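Local coordinates for protein LbpB B-lobe (Moraxella bovis, PDB 3UAQ) that probably binds host lactoferrin at the bacterial surface, as the N-lobe of a lipoprotein related to transferrin-binding protein B, at residues L98-L102 and W125-G129; E101-Y106 and G151-L155. One frame throughout, in Å; residues are numbered along the deposited sequence.

Contact 1: residues L98-L102 and W125-G129; sequences LTKEL and WIFTG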
loop_
_atom_site.group_PDB
_atom_site.type_symbol
_atom_site.label_atom_id
_atom_site.label_comp_id
_atom_site.label_asym_id
_atom_site.label_seq_id
_atom_site.Cartn_x
_atom_site.Cartn_y
_atom_site.Cartn_z
ATOM N N LEU A 98 -6.180 4.029 -13.437
ATOM C CA LEU A 98 -5.223 3.068 -13.975
ATOM C C LEU A 98 -5.515 1.657 -13.479
ATOM O O LEU A 98 -5.420 0.679 -14.235
ATOM C CB LEU A 98 -3.798 3.477 -13.610
ATOM C CG LEU A 98 -3.375 4.894 -14.016
ATOM C CD1 LEU A 98 -2.085 5.288 -13.322
ATOM C CD2 LEU A 98 -3.236 5.034 -15.525
ATOM N N THR A 99 -5.871 1.560 -12.203
ATOM C CA THR A 99 -6.204 0.284 -11.594
ATOM C C THR A 99 -7.409 -0.293 -12.320
ATOM O O THR A 99 -7.491 -1.497 -12.573
ATOM C CB THR A 99 -6.569 0.459 -10.117
ATOM O OG1 THR A 99 -5.599 1.293 -9.473
ATOM C CG2 THR A 99 -6.619 -0.887 -9.420
ATOM N N LYS A 100 -8.345 0.587 -12.655
ATOM C CA LYS A 100 -9.548 0.189 -13.363
ATOM C C LYS A 100 -9.187 -0.301 -14.762
ATOM O O LYS A 100 -9.668 -1.343 -15.207
ATOM C CB LYS A 100 -10.527 1.365 -13.427
ATOM C CG LYS A 100 -11.916 1.013 -13.929
ATOM C CD LYS A 100 -12.604 2.250 -14.510
ATOM C CE LYS A 100 -13.794 1.885 -15.400
ATOM N NZ LYS A 100 -15.068 1.646 -14.632
ATOM N N GLU A 101 -8.329 0.454 -15.440
ATOM C CA GLU A 101 -7.807 0.066 -16.747
ATOM C C GLU A 101 -7.262 -1.360 -16.736
ATOM O O GLU A 101 -7.703 -2.219 -17.507
ATOM C CB GLU A 101 -6.685 1.022 -17.158
ATOM C CG GLU A 101 -7.134 2.249 -17.926
ATOM C CD GLU A 101 -6.863 2.119 -19.409
ATOM O OE1 GLU A 101 -7.549 2.801 -20.199
ATOM O OE2 GLU A 101 -5.963 1.337 -19.783
ATOM N N LEU A 102 -6.290 -1.604 -15.863
ATOM C CA LEU A 102 -5.643 -2.907 -15.805
ATOM C C LEU A 102 -6.618 -4.003 -15.351
ATOM O O LEU A 102 -6.504 -5.158 -15.765
ATOM C CB LEU A 102 -4.400 -2.834 -14.914
ATOM C CG LEU A 102 -3.370 -1.799 -15.392
ATOM C CD1 LEU A 102 -2.423 -1.384 -14.275
ATOM C CD2 LEU A 102 -2.593 -2.299 -16.614
ATOM N N TRP A 125 4.892 3.581 -9.720
ATOM C CA TRP A 125 4.411 2.782 -10.830
ATOM C C TRP A 125 3.219 1.931 -10.433
ATOM O O TRP A 125 2.817 1.901 -9.270
ATOM C CB TRP A 125 5.535 1.886 -11.351
ATOM C CG TRP A 125 6.346 1.244 -10.262
ATOM C CD1 TRP A 125 7.567 1.649 -9.802
ATOM C CD2 TRP A 125 5.996 0.085 -9.499
ATOM N NE1 TRP A 125 8.003 0.811 -8.804
ATOM C CE2 TRP A 125 7.056 -0.159 -8.596
ATOM C CE3 TRP A 125 4.894 -0.775 -9.493
ATOM C CZ2 TRP A 125 7.043 -1.224 -7.697
ATOM C CZ3 TRP A 125 4.883 -1.833 -8.602
ATOM C CH2 TRP A 125 5.951 -2.047 -7.715
ATOM N N ILE A 126 2.662 1.239 -11.421
ATOM C CA ILE A 126 1.589 0.286 -11.189
ATOM C C ILE A 126 1.447 -0.555 -12.441
ATOM O O ILE A 126 1.346 -0.007 -13.536
ATOM C CB ILE A 126 0.268 1.012 -10.893
ATOM C CG1 ILE A 126 -0.913 0.038 -10.918
ATOM C CG2 ILE A 126 0.059 2.143 -11.888
ATOM C CD1 ILE A 126 -2.186 0.642 -10.363
ATOM N N PHE A 127 1.452 -1.878 -12.288
ATOM C CA PHE A 127 1.466 -2.775 -13.448
ATOM C C PHE A 127 0.848 -4.156 -13.200
ATOM O O PHE A 127 0.726 -4.608 -12.054
ATOM C CB PHE A 127 2.900 -2.973 -13.940
ATOM C CG PHE A 127 3.723 -3.862 -13.054
ATOM C CD1 PHE A 127 3.857 -5.213 -13.336
ATOM C CD2 PHE A 127 4.353 -3.352 -11.928
ATOM C CE1 PHE A 127 4.616 -6.042 -12.509
ATOM C CE2 PHE A 127 5.113 -4.174 -11.098
ATOM C CZ PHE A 127 5.245 -5.520 -11.388
ATOM N N THR A 128 0.454 -4.812 -14.290
ATOM C CA THR A 128 0.132 -6.235 -14.274
ATOM C C THR A 128 1.021 -6.882 -15.315
ATOM O O THR A 128 1.438 -6.223 -16.279
ATOM C CB THR A 128 -1.319 -6.522 -14.679
ATOM O OG1 THR A 128 -2.116 -5.341 -14.524
ATOM C CG2 THR A 128 -1.886 -7.642 -13.817
ATOM N N GLY A 129 1.288 -8.172 -15.148
ATOM C CA GLY A 129 2.402 -8.797 -15.831
ATOM C C GLY A 129 3.509 -8.721 -14.797
ATOM O O GLY A 129 3.298 -9.075 -13.627
#

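Contact 2: residues E101-Y106 and G151-L155; sequences ELQERY and GDGYL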
loop_
_atom_site.group_PDB
_atom_site.type_symbol
_atom_site.label_atom_id
_atom_site.label_comp_id
_atom_site.label_asym_id
_atom_site.label_seq_id
_atom_site.Cartn_x
_atom_site.Cartn_y
_atom_site.Cartn_z
ATOM N N GLU A 101 -8.329 0.454 -15.440
ATOM C CA GLU A 101 -7.807 0.066 -16.747
ATOM C C GLU A 101 -7.262 -1.360 -16.736
ATOM O O GLU A 101 -7.703 -2.219 -17.507
ATOM C CB GLU A 101 -6.685 1.022 -17.158
ATOM C CG GLU A 101 -7.134 2.249 -17.926
ATOM C CD GLU A 101 -6.863 2.119 -19.409
ATOM O OE1 GLU A 101 -7.549 2.801 -20.199
ATOM O OE2 GLU A 101 -5.963 1.337 -19.783
ATOM N N LEU A 102 -6.290 -1.604 -15.863
ATOM C CA LEU A 102 -5.643 -2.907 -15.805
ATOM C C LEU A 102 -6.618 -4.003 -15.351
ATOM O O LEU A 102 -6.504 -5.158 -15.765
ATOM C CB LEU A 102 -4.400 -2.834 -14.914
ATOM C CG LEU A 102 -3.370 -1.799 -15.392
ATOM C CD1 LEU A 102 -2.423 -1.384 -14.275
ATOM C CD2 LEU A 102 -2.593 -2.299 -16.614
ATOM N N GLN A 103 -7.591 -3.635 -14.520
ATOM C CA GLN A 103 -8.624 -4.577 -14.095
ATOM C C GLN A 103 -9.487 -5.020 -15.268
ATOM O O GLN A 103 -9.912 -6.176 -15.335
ATOM C CB GLN A 103 -9.508 -3.961 -13.011
ATOM C CG GLN A 103 -9.041 -4.255 -11.592
ATOM C CD GLN A 103 -9.788 -3.440 -10.552
ATOM O OE1 GLN A 103 -10.432 -2.436 -10.872
ATOM N NE2 GLN A 103 -9.706 -3.868 -9.297
ATOM N N GLU A 104 -9.747 -4.096 -16.188
ATOM C CA GLU A 104 -10.588 -4.382 -17.347
ATOM C C GLU A 104 -9.835 -5.138 -18.450
ATOM O O GLU A 104 -10.380 -6.057 -19.064
ATOM C CB GLU A 104 -11.189 -3.086 -17.907
ATOM C CG GLU A 104 -12.666 -2.892 -17.573
ATOM C CD GLU A 104 -12.957 -1.586 -16.845
ATOM O OE1 GLU A 104 -12.437 -0.525 -17.257
ATOM O OE2 GLU A 104 -13.719 -1.624 -15.854
ATOM N N ARG A 105 -8.584 -4.755 -18.693
ATOM C CA ARG A 105 -7.821 -5.316 -19.813
ATOM C C ARG A 105 -7.104 -6.607 -19.445
ATOM O O ARG A 105 -6.808 -7.436 -20.309
ATOM C CB ARG A 105 -6.800 -4.301 -20.332
ATOM C CG ARG A 105 -7.348 -2.900 -20.463
ATOM C CD ARG A 105 -6.705 -2.173 -21.624
ATOM N NE ARG A 105 -5.714 -1.184 -21.206
ATOM C CZ ARG A 105 -4.404 -1.305 -21.403
ATOM N NH1 ARG A 105 -3.916 -2.380 -22.008
ATOM N NH2 ARG A 105 -3.582 -0.349 -20.997
ATOM N N TYR A 106 -6.811 -6.767 -18.161
ATOM C CA TYR A 106 -6.131 -7.958 -17.675
ATOM C C TYR A 106 -6.947 -8.505 -16.512
ATOM O O TYR A 106 -6.634 -8.287 -15.342
ATOM C CB TYR A 106 -4.692 -7.618 -17.286
ATOM C CG TYR A 106 -3.858 -7.162 -18.468
ATOM C CD1 TYR A 106 -3.310 -8.084 -19.349
ATOM C CD2 TYR A 106 -3.619 -5.813 -18.706
ATOM C CE1 TYR A 106 -2.537 -7.677 -20.439
ATOM C CE2 TYR A 106 -2.847 -5.395 -19.797
ATOM C CZ TYR A 106 -2.308 -6.332 -20.659
ATOM O OH TYR A 106 -1.543 -5.940 -21.741
ATOM N N GLY A 151 1.030 -8.197 -20.477
ATOM C CA GLY A 151 0.822 -7.300 -19.355
ATOM C C GLY A 151 1.060 -5.846 -19.737
ATOM O O GLY A 151 1.530 -5.552 -20.838
ATOM N N ASP A 152 0.744 -4.931 -18.825
ATOM C CA ASP A 152 0.913 -3.506 -19.091
ATOM C C ASP A 152 1.082 -2.731 -17.789
ATOM O O ASP A 152 0.652 -3.179 -16.717
ATOM C CB ASP A 152 -0.271 -2.964 -19.903
ATOM C CG ASP A 152 -0.004 -2.961 -21.408
ATOM O OD1 ASP A 152 1.054 -2.433 -21.823
ATOM O OD2 ASP A 152 -0.851 -3.478 -22.175
ATOM N N GLY A 153 1.717 -1.568 -17.883
ATOM C CA GLY A 153 1.951 -0.764 -16.702
ATOM C C GLY A 153 2.020 0.731 -16.949
ATOM O O GLY A 153 1.923 1.205 -18.080
ATOM N N TYR A 154 2.202 1.476 -15.867
ATOM C CA TYR A 154 2.188 2.926 -15.918
ATOM C C TYR A 154 3.123 3.487 -14.866
ATOM O O TYR A 154 3.227 2.931 -13.761
ATOM C CB TYR A 154 0.781 3.443 -15.626
ATOM C CG TYR A 154 -0.222 3.206 -16.729
ATOM C CD1 TYR A 154 -1.012 2.066 -16.750
ATOM C CD2 TYR A 154 -0.385 4.132 -17.746
ATOM C CE1 TYR A 154 -1.934 1.855 -17.760
ATOM C CE2 TYR A 154 -1.306 3.933 -18.755
ATOM C CZ TYR A 154 -2.079 2.794 -18.761
ATOM O OH TYR A 154 -2.995 2.605 -19.778
ATOM N N LEU A 155 3.800 4.584 -15.211
ATOM C CA LEU A 155 4.546 5.365 -14.227
ATOM C C LEU A 155 3.853 6.703 -14.011
ATOM O O LEU A 155 3.381 7.328 -14.959
ATOM C CB LEU A 155 5.996 5.583 -14.664
ATOM C CG LEU A 155 7.043 4.768 -13.903
ATOM C CD1 LEU A 155 7.411 3.524 -14.679
ATOM C CD2 LEU A 155 8.275 5.601 -13.638
#

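Contact 1: residues L98-L102 and W125-G129
Ile126 reaches helix 95-105 because its CG1 lies anti to the backbone N (chi1 169°) and the chain runs on extended to CD1. Leu102 meets it from the helix with CG anti to its own carbonyl carbon (chi1 -58°), which turns CG toward the strand, and chi2 near 180° sets CD1 beside Ile126. Leu102 CD1 then rests 3.9 Å from Ile126 CG1, the two side chains passing at a slant. The two branches of Ile126 serve different partners. Ile126 CG2 lies 4.1 Å from Leu98 CD1. Ile126 CD1 reaches closer in to the helix and ends 3.6 Å from Thr99 OG1, the two side chains roughly perpendicular. That hydroxyl is not left without a polar partner, since it is hydrogen-bonded to the backbone O of Leu95 one turn earlier. Ile126 thus lies against three residues of the helix.

The arrangement is a helix laid on one face of an antiparallel sheet, in the N-lobe handle domain of the transferrin-binding protein B family. The helix and strand segments run nearly parallel, 12° apart, with their axes 9.1 Å from each other. Ile126 and Thr128 point to the helix. Trp125 and Phe127 point away from it, and both rings pack with Phe221 on the other side of the strand.

At the far end of the contact Leu102 and Thr128 lie side by side, pointing opposite ways. Thr128 OG1 sits 3.4 Å from Leu102 CB, and CD2 of the same leucine lies 3.7 Å from this oxygen. No hydrogen bond joins helix and strand here, so the contact rests on van der Waals packing. Ile111, from a loop, also touches the side chains of Ile126 and Thr128.

Contact 2: residues E101-Y106 and G151-L155
The last turn of helix 95-105 is tied to strand 146-159 of the handle sheet by a salt-bridge network of Glu101, Arg105 and Asp152. Arg105 folds back along its chain and works from the edge of its guanidinium. Arg105 NE (2.9 Å) and NH2 (3.2 Å) both donate to the one oxygen Glu101 OE2. Arg105 NH1 turns to the strand and meets Asp152 OD2 at 3.3 Å, with an N-H...O angle of 158°. Tyr106 OH donates to the same Asp152 OD2 at 2.6 Å. The two donors come from opposite faces of the carboxylate plane, so this oxygen is held from both sides. The Tyr106 ring also lies against the Gly151 backbone, with Tyr106 CE1 3.5 Å from Gly151 CA.

Tyr154 OH gives a weak hydrogen bond to Glu101 OE2; its ring stands nearly upright to that carboxylate, the planes 85° apart. On the buried side of these polar groups, Leu102 CD2 comes to 3.4 Å from Asp152 O and approaches the edge of the Tyr154 ring. The helix and strand segments run antiparallel. The whole is a helix packed on an antiparallel sheet, its C-terminal turn held by a salt-bridge network at the partly exposed side.

In the fold
Both contacts seat helix 95-105 on the same face of one sheet, and their centres lie about 4 Å apart. Strands 121-128 and 146-159 are antiparallel neighbours there, so the helix runs along one and against the other. Probable backbone hydrogen bonds, Ile126 O with Tyr154 N and Thr128 N with Asp152 O, join the two strands beneath it. Leu102 belongs to both contacts and sits over the pair of strands. Contact 1 is the buried part, mostly aliphatic and without hydrogen bonds across it. Contact 2 is only partly buried, and there charged and hydroxyl groups take over toward the helix's C-terminal end.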